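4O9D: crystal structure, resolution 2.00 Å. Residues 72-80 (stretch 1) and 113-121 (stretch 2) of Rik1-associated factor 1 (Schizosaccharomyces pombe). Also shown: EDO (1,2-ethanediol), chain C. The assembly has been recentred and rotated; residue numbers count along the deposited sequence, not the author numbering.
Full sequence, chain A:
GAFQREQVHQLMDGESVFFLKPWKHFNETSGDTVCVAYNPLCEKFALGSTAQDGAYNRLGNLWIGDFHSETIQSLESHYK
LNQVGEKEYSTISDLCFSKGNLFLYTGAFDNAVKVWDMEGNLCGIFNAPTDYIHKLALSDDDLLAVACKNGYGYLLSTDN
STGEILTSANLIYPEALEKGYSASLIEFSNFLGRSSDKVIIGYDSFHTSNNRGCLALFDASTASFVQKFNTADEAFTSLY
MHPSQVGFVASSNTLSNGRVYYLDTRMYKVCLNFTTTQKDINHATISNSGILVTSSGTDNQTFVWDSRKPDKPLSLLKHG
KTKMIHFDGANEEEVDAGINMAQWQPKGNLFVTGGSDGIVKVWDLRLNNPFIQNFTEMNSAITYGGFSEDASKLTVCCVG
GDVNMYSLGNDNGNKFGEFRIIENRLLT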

# COMPACT_ATOMS: atom_id res chain seq x y z
N ILE A 72 22.24 -4.94 -1.46
CA ILE A 72 20.91 -5.51 -1.30
C ILE A 72 21.02 -7.02 -1.00
O ILE A 72 21.92 -7.71 -1.47
N GLN A 73 20.09 -7.51 -0.19
CA GLN A 73 20.15 -8.88 0.33
C GLN A 73 18.78 -9.54 0.26
O GLN A 73 17.79 -8.90 0.60
N SER A 74 18.75 -10.79 -0.20
CA SER A 74 17.53 -11.58 -0.33
C SER A 74 17.21 -12.25 0.99
O SER A 74 18.11 -12.80 1.62
N LEU A 75 15.95 -12.22 1.43
CA LEU A 75 15.60 -12.80 2.75
C LEU A 75 14.94 -14.17 2.63
O LEU A 75 14.44 -14.54 1.58
N GLU A 76 14.94 -14.92 3.73
CA GLU A 76 14.33 -16.24 3.74
C GLU A 76 12.86 -16.19 3.28
O GLU A 76 12.36 -17.13 2.66
N SER A 77 12.19 -15.08 3.59
CA SER A 77 10.86 -14.75 3.05
C SER A 77 9.73 -15.68 3.52
O SER A 77 9.83 -16.27 4.59
N HIS A 78 8.66 -15.78 2.74
CA HIS A 78 7.49 -16.63 3.04
C HIS A 78 7.31 -17.64 1.91
O HIS A 78 7.48 -17.30 0.74
N TYR A 79 6.91 -18.87 2.23
CA TYR A 79 6.87 -19.93 1.21
C TYR A 79 6.03 -21.13 1.66
O TYR A 79 5.72 -21.28 2.84
N LYS A 80 5.65 -21.97 0.70
CA LYS A 80 4.99 -23.25 1.02
C LYS A 80 5.64 -24.33 0.16
O LYS A 80 6.27 -24.02 -0.86
N VAL A 113 2.74 -13.48 9.67
CA VAL A 113 3.44 -12.23 9.81
C VAL A 113 4.87 -12.53 10.33
O VAL A 113 5.01 -13.24 11.34
N LYS A 114 5.90 -12.01 9.67
CA LYS A 114 7.29 -12.21 10.12
C LYS A 114 7.98 -10.90 10.47
O LYS A 114 7.62 -9.81 9.97
N VAL A 115 8.98 -11.01 11.34
CA VAL A 115 9.73 -9.86 11.83
C VAL A 115 11.23 -10.13 11.56
O VAL A 115 11.76 -11.13 12.05
N TRP A 116 11.89 -9.24 10.81
CA TRP A 116 13.28 -9.44 10.41
C TRP A 116 14.19 -8.32 10.95
O TRP A 116 13.79 -7.16 11.00
N ASP A 117 15.42 -8.65 11.33
CA ASP A 117 16.34 -7.58 11.73
C ASP A 117 17.08 -7.09 10.48
O ASP A 117 16.91 -7.64 9.38
N MET A 118 17.88 -6.04 10.62
CA MET A 118 18.48 -5.44 9.44
C MET A 118 19.57 -6.30 8.78
O MET A 118 20.11 -5.93 7.74
N GLU A 119 19.87 -7.48 9.35
CA GLU A 119 20.82 -8.38 8.66
C GLU A 119 20.15 -9.61 8.05
O GLU A 119 20.82 -10.55 7.60
N GLY A 120 18.82 -9.59 8.05
CA GLY A 120 18.03 -10.63 7.41
C GLY A 120 17.69 -11.80 8.33
O GLY A 120 17.17 -12.82 7.86
N ASN A 121 17.98 -11.65 9.62
CA ASN A 121 17.66 -12.69 10.59
C ASN A 121 16.19 -12.62 10.95
O ASN A 121 15.67 -11.55 11.19

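Where two segments of a chain meet without pairing their backbones, long side chains often span the gap, and a ring or an aliphatic chain does so by lying across its neighbour while a polar end reaches a backbone carbonyl. The two stretches of Rik1-associated factor 1 illustrate the principle. Together they bury 447 Å², and about half of the covering is done by W116, K114 and L75, all of which direct their CA-to-CB bonds toward the opposing stretch.

W116 contributes the largest share. With chi1 at -45° (m) and chi2 at 87°, its indole reaches L75, E76 and S77. L75, in the m,t rotamer, sets its methyl CD1 over one face of the indole, 3.8 Å from the centroid of the five-membered ring and 17° off the normal; the closest atoms are L75 CD1 and W116 CD2 at 3.7 Å. This is a CH-pi contact with almost the ideal perpendicular approach. The six-membered ring makes contacts of its own: E76 CB lies near its plane, 3.9 Å from W116 CZ3 at the edge, and the backbone S77 N comes within 3.1 Å of W116 CH2. The indole nitrogen NE1 is satisfied elsewhere in the structure.

The other methyl of L75 serves a different neighbour. L75 CD2 approaches G120 CA to 3.2 Å, a fit that depends on the absence of a side chain there. An ideal CB on G120 would lie 2.9 Å from L75 CD2 and 2.8 Å from Q73 NE2, clashing with both, and the backbone angles of 90/8 independently call for glycine. This residue closes a type I turn beginning at D117, whose OD1 accepts hydrogen bonds from E119 N (2.8 Å) and N121 N (3.0 Å). Beside the glycine, Q73 also points toward the second stretch, extended as t,t, and its NE2 gives a weak hydrogen bond to E119 O at 3.3 Å. A water ties the same region together, accepting from E76 N at 2.9 Å and donating to G120 O at 2.5 Å.

K114 shows how a lysine can be both apolar and charged within one contact. Its m,t,t,t chain is fully extended beyond chi1, so the methylenes can pack along the way to the amine. K114 CD lies over one face of the H78 imidazole, 3.8 Å from the centroid of the H78 ring and again 17° off the normal. H78 leaves its backbone sideways, but in the m rotamer its ring end comes nearer to the lysine. Beyond this contact, K114 NZ donates to S77 O at 2.8 Å and to a second water at 2.9 Å, which also accepts from Y79 N at 3.1 Å. The ring of Y79, a p rotamer, borders the amine, with CE2 4.3 Å from K114 NZ.

A 1,2-ethanediol, probably from the crystallisation liquor, donates a weak hydrogen bond from O1 to M118 O at 3.5 Å.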

# COMPACT_ATOMS: atom_id res chain seq x y z
CB ILE A 72 20.03 -5.18 -2.55
CG1 ILE A 72 18.54 -5.33 -2.22
CG2 ILE A 72 20.40 -6.01 -3.75
CD1 ILE A 72 17.65 -5.06 -3.41
CB GLN A 73 20.64 -8.89 1.77
CG GLN A 73 20.76 -10.28 2.35
CD GLN A 73 20.99 -10.30 3.85
OE1 GLN A 73 21.21 -9.25 4.48
NE2 GLN A 73 20.93 -11.48 4.43
CB SER A 74 17.73 -12.66 -1.41
OG SER A 74 16.57 -13.47 -1.59
CB LEU A 75 14.66 -11.88 3.56
CG LEU A 75 15.09 -10.46 3.95
CD1 LEU A 75 14.01 -9.78 4.85
CD2 LEU A 75 16.43 -10.47 4.63
CB GLU A 76 14.46 -16.87 5.13
CG GLU A 76 13.46 -17.96 5.40
CD GLU A 76 13.82 -18.84 6.59
OE1 GLU A 76 14.15 -18.31 7.68
OE2 GLU A 76 13.78 -20.08 6.42
CB SER A 77 10.90 -14.68 1.53
OG SER A 77 9.74 -14.01 1.02
CB HIS A 78 6.21 -15.78 3.11
CG HIS A 78 6.27 -14.65 4.10
ND1 HIS A 78 5.47 -14.59 5.22
CD2 HIS A 78 7.04 -13.53 4.13
CE1 HIS A 78 5.73 -13.48 5.89
NE2 HIS A 78 6.69 -12.83 5.27
CB TYR A 79 8.30 -20.41 0.92
CG TYR A 79 9.02 -20.84 2.18
CD1 TYR A 79 8.93 -22.15 2.64
CD2 TYR A 79 9.75 -19.94 2.93
CE1 TYR A 79 9.57 -22.54 3.81
CE2 TYR A 79 10.40 -20.32 4.09
CZ TYR A 79 10.30 -21.63 4.53
OH TYR A 79 10.94 -22.01 5.68
CB LYS A 80 3.48 -23.20 0.72
CG LYS A 80 2.70 -22.07 1.40
CD LYS A 80 1.30 -21.87 0.76
CE LYS A 80 0.46 -20.86 1.56
NZ LYS A 80 -0.94 -20.62 1.03
CB VAL A 113 2.72 -11.28 10.80
CG1 VAL A 113 3.43 -9.95 10.83
CG2 VAL A 113 1.26 -11.08 10.40
CB LYS A 114 8.12 -13.00 9.09
CG LYS A 114 7.62 -14.45 8.93
CD LYS A 114 8.30 -15.23 7.79
CE LYS A 114 7.80 -16.69 7.71
NZ LYS A 114 8.58 -17.52 6.74
CB VAL A 115 9.52 -9.70 13.36
CG1 VAL A 115 10.33 -8.52 13.87
CG2 VAL A 115 8.05 -9.53 13.68
CB TRP A 116 13.42 -9.45 8.87
CG TRP A 116 12.40 -10.26 8.13
CD1 TRP A 116 11.17 -9.83 7.71
CD2 TRP A 116 12.53 -11.62 7.67
NE1 TRP A 116 10.51 -10.84 7.03
CE2 TRP A 116 11.32 -11.95 7.00
CE3 TRP A 116 13.53 -12.59 7.77
CZ2 TRP A 116 11.10 -13.21 6.45
CZ3 TRP A 116 13.31 -13.83 7.22
CH2 TRP A 116 12.10 -14.14 6.58
CB ASP A 117 17.30 -8.02 12.85
CG ASP A 117 18.32 -9.08 12.41
OD1 ASP A 117 18.67 -9.16 11.21
OD2 ASP A 117 18.80 -9.83 13.29
CB MET A 118 18.99 -4.03 9.75
CG MET A 118 17.88 -3.02 10.03
SD MET A 118 16.60 -2.96 8.73
CE MET A 118 15.37 -4.14 9.31
CB GLU A 119 21.93 -8.80 9.60
CG GLU A 119 22.43 -7.67 10.46
CD GLU A 119 22.49 -8.07 11.92
OE1 GLU A 119 23.46 -8.76 12.28
OE2 GLU A 119 21.56 -7.70 12.68
CB ASN A 121 18.46 -12.51 11.89
CG ASN A 121 19.96 -12.66 11.70
OD1 ASN A 121 20.42 -13.59 11.04
ND2 ASN A 121 20.71 -11.75 12.28
C1 EDO C . 20.75 -5.08 3.38
O1 EDO C . 20.87 -4.47 4.68
C2 EDO C . 21.82 -4.52 2.44
O2 EDO C . 23.13 -4.57 3.03
O HOH W 1 16.60 -14.40 6.03
O HOH W 2 6.91 -19.43 5.29